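Local coordinates for chintase (Rhizomucor miehei, PDB 5YUQ), which probably hydrolyses the beta-1,4 links of chitin, as a family 18 glycoside hydrolase with a TIM-barrel fold and an active-site tunnel, at residues Gly283-Trp287 / Arg288-Gln292; Ala296-Ser300 / Gly301-Tyr305. All coordinates share one frame; numbering follows the deposited sequence.

Contact 1. Residues Gly283-Trp287 / Arg288-Gln292; sequences GQYIW and RTIAQ
Trp287 overlaps the methyl of Ala291, one helical turn on, near the rim of its indole. This is the first turn of helix 287-292, entered directly from strand 284-286 in the glycoside hydrolase family 18 chain. Ala291 CB makes an off-centre CH-pi contact, 4.3 Å from the centroid of the five-membered ring of Trp287. The benzo side of the indole reaches Ile290, with Trp287 CZ3 4.0 Å from Ile290 CG2. The indole N-H is bonded to Asp356, and helix 360-363 packs on the same ring.

Tyr285 crosses Thr289 at about a right angle. Its CE1 lies 3.5 Å from Thr289 CG2, and its CD1 touches Ile290 CG1. Thr289 OG1 sits beside the backbone N (chi1 -51°), where it bonds Asp264, and CG2 is left facing the tyrosine. Ile286, at the N-cap, sets its CD1 beside the aliphatic part of Arg288, whose guanidinium forms a salt bridge with Asp357.

Backbone bonds close the turn. Trp287 O accepts from Ala291 N at 2.8 Å. Ile286 O accepts from Ile290 N at 3.2 Å, and more weakly from Thr289 N at 3.0 Å.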
loop_
_atom_site.group_PDB
_atom_site.type_symbol
_atom_site.label_atom_id
_atom_site.label_comp_id
_atom_site.label_asym_id
_atom_site.label_seq_id
_atom_site.Cartn_x
_atom_site.Cartn_y
_atom_site.Cartn_z
ATOM N N GLY A 283 4.023 13.710 -5.088
ATOM C CA GLY A 283 4.598 13.390 -6.384
ATOM C C GLY A 283 3.782 12.366 -7.137
ATOM O O GLY A 283 4.180 11.921 -8.211
ATOM N N GLN A 284 2.630 12.013 -6.577
ATOM C CA GLN A 284 1.760 10.993 -7.153
ATOM C C GLN A 284 1.298 11.375 -8.555
ATOM O O GLN A 284 0.937 12.520 -8.827
ATOM C CB GLN A 284 0.562 10.753 -6.238
ATOM C CG GLN A 284 -0.450 9.748 -6.772
ATOM C CD GLN A 284 -1.602 9.528 -5.812
ATOM O OE1 GLN A 284 -1.541 8.656 -4.943
ATOM N NE2 GLN A 284 -2.661 10.326 -5.964
ATOM N N TYR A 285 1.319 10.392 -9.445
ATOM C CA TYR A 285 0.929 10.577 -10.826
ATOM C C TYR A 285 0.105 9.341 -11.163
ATOM O O TYR A 285 0.660 8.261 -11.347
ATOM C CB TYR A 285 2.200 10.623 -11.670
ATOM C CG TYR A 285 2.179 11.608 -12.811
ATOM C CD1 TYR A 285 1.567 11.283 -14.003
ATOM C CD2 TYR A 285 2.804 12.841 -12.702
ATOM C CE1 TYR A 285 1.550 12.152 -15.052
ATOM C CE2 TYR A 285 2.791 13.736 -13.765
ATOM C CZ TYR A 285 2.160 13.375 -14.931
ATOM O OH TYR A 285 2.131 14.240 -16.001
ATOM N N ILE A 286 -1.218 9.469 -11.218
ATOM C CA ILE A 286 -2.041 8.261 -11.356
ATOM C C ILE A 286 -2.086 7.755 -12.790
ATOM O O ILE A 286 -1.847 8.502 -13.738
ATOM C CB ILE A 286 -3.473 8.432 -10.810
ATOM C CG1 ILE A 286 -4.258 9.449 -11.641
ATOM C CG2 ILE A 286 -3.441 8.829 -9.340
ATOM C CD1 ILE A 286 -5.757 9.362 -11.411
ATOM N N TRP A 287 -2.382 6.473 -12.951
ATOM C CA TRP A 287 -2.361 5.867 -14.270
ATOM C C TRP A 287 -3.250 6.602 -15.263
ATOM O O TRP A 287 -2.873 6.761 -16.427
ATOM C CB TRP A 287 -2.763 4.397 -14.217
ATOM C CG TRP A 287 -2.871 3.827 -15.592
ATOM C CD1 TRP A 287 -4.016 3.580 -16.293
ATOM C CD2 TRP A 287 -1.785 3.460 -16.452
ATOM N NE1 TRP A 287 -3.706 3.080 -17.539
ATOM C CE2 TRP A 287 -2.342 2.994 -17.658
ATOM C CE3 TRP A 287 -0.393 3.475 -16.315
ATOM C CZ2 TRP A 287 -1.558 2.539 -18.717
ATOM C CZ3 TRP A 287 0.386 3.028 -17.367
ATOM C CH2 TRP A 287 -0.199 2.568 -18.554
ATOM N N ARG A 288 -4.418 7.054 -14.825
ATOM C CA ARG A 288 -5.346 7.739 -15.744
ATOM C C ARG A 288 -4.600 8.891 -16.447
ATOM O O ARG A 288 -4.805 9.076 -17.614
ATOM C CB ARG A 288 -6.583 8.290 -15.094
ATOM C CG ARG A 288 -7.521 7.238 -14.550
ATOM C CD ARG A 288 -8.721 7.752 -13.783
ATOM N NE ARG A 288 -9.704 8.382 -14.668
ATOM C CZ ARG A 288 -10.583 7.713 -15.387
ATOM N NH1 ARG A 288 -10.686 6.391 -15.347
ATOM N NH2 ARG A 288 -11.405 8.381 -16.139
ATOM N N THR A 289 -3.802 9.643 -15.686
ATOM C CA THR A 289 -3.046 10.763 -16.237
ATOM C C THR A 289 -1.954 10.288 -17.186
ATOM O O THR A 289 -1.765 10.854 -18.263
ATOM C CB THR A 289 -2.400 11.589 -15.124
ATOM O OG1 THR A 289 -3.392 11.931 -14.145
ATOM C CG2 THR A 289 -1.784 12.860 -15.697
ATOM N N ILE A 290 -1.227 9.253 -16.776
ATOM C CA ILE A 290 -0.181 8.673 -17.611
ATOM C C ILE A 290 -0.755 8.246 -18.966
ATOM O O ILE A 290 -0.167 8.517 -20.019
ATOM C CB ILE A 290 0.475 7.474 -16.897
ATOM C CG1 ILE A 290 1.070 7.937 -15.558
ATOM C CG2 ILE A 290 1.555 6.846 -17.759
ATOM C CD1 ILE A 290 1.684 6.811 -14.715
ATOM N N ALA A 291 -1.924 7.617 -18.934
ATOM C CA ALA A 291 -2.578 7.150 -20.153
ATOM C C ALA A 291 -3.073 8.325 -20.986
ATOM O O ALA A 291 -2.815 8.394 -22.193
ATOM C CB ALA A 291 -3.724 6.220 -19.805
ATOM N N GLN A 292 -3.770 9.258 -20.339
ATOM C CA GLN A 292 -4.355 10.398 -21.053
ATOM C C GLN A 292 -3.297 11.280 -21.707
ATOM O O GLN A 292 -3.537 11.849 -22.777
ATOM C CB GLN A 292 -5.222 11.239 -20.107
ATOM C CG GLN A 292 -6.552 10.602 -19.711
ATOM C CD GLN A 292 -7.159 11.228 -18.459
ATOM O OE1 GLN A 292 -6.550 12.093 -17.819
ATOM N NE2 GLN A 292 -8.364 10.789 -18.103
#

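Contact 2. Residues Ala296-Ser300 / Gly301-Tyr305; sequences ARNSS and GWVTY
Asn298 reaches across to Thr304 in strand 302-307 and holds its backbone with the side-chain amide. The chain between them reverses through a type I' beta turn from Ser299 to Trp302, at the surface of the protein. Ser300 and Gly301 both have positive phi, as this turn type requires.

Two direct hydrogen bonds span the reversal. Trp302 N donates to Ser299 O at 3.1 Å and closes the turn. Thr304 N donates to Asn298 OD1 at 2.8 Å, with an N-H...O angle of 150°. This donor stands above the amide plane, 43° out of it. Asn298 CG is anti to its own carbonyl carbon (chi1 -68°), which brings OD1 to the N-H of Thr304. A CA-H...O contact adds to this, from Asn298 CA to Trp302 O. Ser300 OG bonds the backbone carbonyl of Glu293.

Three waters complete the polar links. One joins Asn298 O to Gly301 N. The second accepts from Asn298 ND2 at 2.9 Å and donates to Thr304 O. The third donates to Ser300 O and accepts from Trp302 NE1 at 3.0 Å.

Other contacts gather round the Trp302 indole. Ser300 O comes within 3.3 Å of Trp302 CD1. Ser299 O and Ser300 CB lie at the edge of the ring, near its plane, and Ser300 CB is 3.9 Å from Trp302 CD1. The indole is buried against strands 312-317 and 322-325.

The contact is thus mainly polar: Asn298 grips both the N-H of Thr304 and, through water, its carbonyl.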
loop_
_atom_site.group_PDB
_atom_site.type_symbol
_atom_site.label_atom_id
_atom_site.label_comp_id
_atom_site.label_asym_id
_atom_site.label_seq_id
_atom_site.Cartn_x
_atom_site.Cartn_y
_atom_site.Cartn_z
ATOM N N ALA A 296 3.453 6.947 -22.650
ATOM C CA ALA A 296 4.013 5.730 -23.232
ATOM C C ALA A 296 4.381 5.848 -24.713
ATOM O O ALA A 296 5.159 5.043 -25.221
ATOM C CB ALA A 296 3.062 4.553 -23.013
ATOM N N ARG A 297 3.828 6.830 -25.415
ATOM C CA ARG A 297 4.257 7.049 -26.793
ATOM C C ARG A 297 5.033 8.343 -26.912
ATOM O O ARG A 297 4.983 9.018 -27.941
ATOM C CB ARG A 297 3.081 7.017 -27.771
ATOM C CG ARG A 297 1.826 7.697 -27.281
ATOM C CD ARG A 297 0.621 7.202 -28.074
ATOM N NE ARG A 297 -0.638 7.664 -27.496
ATOM C CZ ARG A 297 -1.246 7.065 -26.478
ATOM N NH1 ARG A 297 -0.705 5.985 -25.930
ATOM N NH2 ARG A 297 -2.387 7.548 -26.002
ATOM N N ASN A 298 5.764 8.670 -25.847
ATOM C CA ASN A 298 6.595 9.868 -25.795
ATOM C C ASN A 298 5.863 11.157 -26.134
ATOM O O ASN A 298 6.419 12.049 -26.782
ATOM C CB ASN A 298 7.850 9.708 -26.660
ATOM C CG ASN A 298 8.814 8.679 -26.106
ATOM O OD1 ASN A 298 8.527 8.016 -25.109
ATOM N ND2 ASN A 298 9.970 8.546 -26.744
ATOM N N SER A 299 4.612 11.259 -25.704
ATOM C CA SER A 299 3.866 12.497 -25.887
ATOM C C SER A 299 3.986 13.380 -24.643
ATOM O O SER A 299 4.571 12.969 -23.637
ATOM C CB SER A 299 2.400 12.210 -26.211
ATOM O OG SER A 299 1.743 13.391 -26.644
ATOM N N SER A 300 3.456 14.597 -24.736
ATOM C CA SER A 300 3.366 15.511 -23.600
ATOM C C SER A 300 4.707 15.871 -22.969
ATOM O O SER A 300 4.764 16.237 -21.799
ATOM C CB SER A 300 2.420 14.951 -22.536
ATOM O OG SER A 300 1.123 14.776 -23.080
ATOM N N GLY A 301 5.778 15.767 -23.746
ATOM C CA GLY A 301 7.088 16.195 -23.284
ATOM C C GLY A 301 7.852 15.127 -22.528
ATOM O O GLY A 301 8.844 15.432 -21.863
ATOM N N TRP A 302 7.397 13.882 -22.635
ATOM C CA TRP A 302 8.050 12.762 -21.960
ATOM C C TRP A 302 8.807 11.870 -22.931
ATOM O O TRP A 302 8.399 11.704 -24.077
ATOM C CB TRP A 302 7.008 11.911 -21.225
ATOM C CG TRP A 302 6.320 12.639 -20.129
ATOM C CD1 TRP A 302 5.160 13.355 -20.215
ATOM C CD2 TRP A 302 6.751 12.735 -18.772
ATOM N NE1 TRP A 302 4.842 13.888 -18.993
ATOM C CE2 TRP A 302 5.806 13.522 -18.085
ATOM C CE3 TRP A 302 7.851 12.232 -18.067
ATOM C CZ2 TRP A 302 5.926 13.815 -16.726
ATOM C CZ3 TRP A 302 7.966 12.522 -16.719
ATOM C CH2 TRP A 302 7.009 13.304 -16.066
ATOM N N VAL A 303 9.910 11.300 -22.465
ATOM C CA VAL A 303 10.610 10.249 -23.191
ATOM C C VAL A 303 10.631 9.020 -22.279
ATOM O O VAL A 303 11.094 9.089 -21.134
ATOM C CB VAL A 303 12.039 10.672 -23.566
ATOM C CG1 VAL A 303 12.787 9.509 -24.197
ATOM C CG2 VAL A 303 12.008 11.878 -24.518
ATOM N N THR A 304 10.120 7.899 -22.780
ATOM C CA THR A 304 9.937 6.714 -21.936
ATOM C C THR A 304 11.079 5.698 -22.070
ATOM O O THR A 304 11.678 5.558 -23.137
ATOM C CB THR A 304 8.570 6.056 -22.204
ATOM O OG1 THR A 304 7.535 7.027 -22.015
ATOM C CG2 THR A 304 8.324 4.901 -21.252
ATOM N N TYR A 305 11.377 5.010 -20.967
ATOM C CA TYR A 305 12.427 4.005 -20.893
ATOM C C TYR A 305 11.915 2.810 -20.107
ATOM O O TYR A 305 10.827 2.844 -19.532
ATOM C CB TYR A 305 13.640 4.566 -20.157
ATOM C CG TYR A 305 14.264 5.789 -20.793
ATOM C CD1 TYR A 305 15.244 5.659 -21.766
ATOM C CD2 TYR A 305 13.890 7.066 -20.406
ATOM C CE1 TYR A 305 15.825 6.775 -22.353
ATOM C CE2 TYR A 305 14.463 8.189 -20.998
ATOM C CZ TYR A 305 15.434 8.027 -21.957
ATOM O OH TYR A 305 16.014 9.136 -22.541
HETATM O O HOH W 1 6.494 15.230 -26.439
HETATM O O HOH W 2 11.578 6.348 -25.718
HETATM O O HOH W 3 2.825 16.119 -19.323
#

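Overall arrangement
From the N terminus, the chain first meets contact 1, where strand 284-286 runs into helix 287-292. Contact 2 follows a few residues later and closes the surface turn that leads into strand 302-307. The two are in series, so neither nests in nor crosses the other. Their centres are about 13 Å apart, and they meet directly where Tyr285 OH packs 3.9 Å from Trp302 CZ2. Contact 1 ties the helix to strand 284-286, which pairs antiparallel with 228-240. Contact 2 joins the loop to the antiparallel strands 302-307 and 312-317. Leu324 of strand 322-325 touches side chains of both. Both contacts lie between strands 228-240 and 346-350 in the chain.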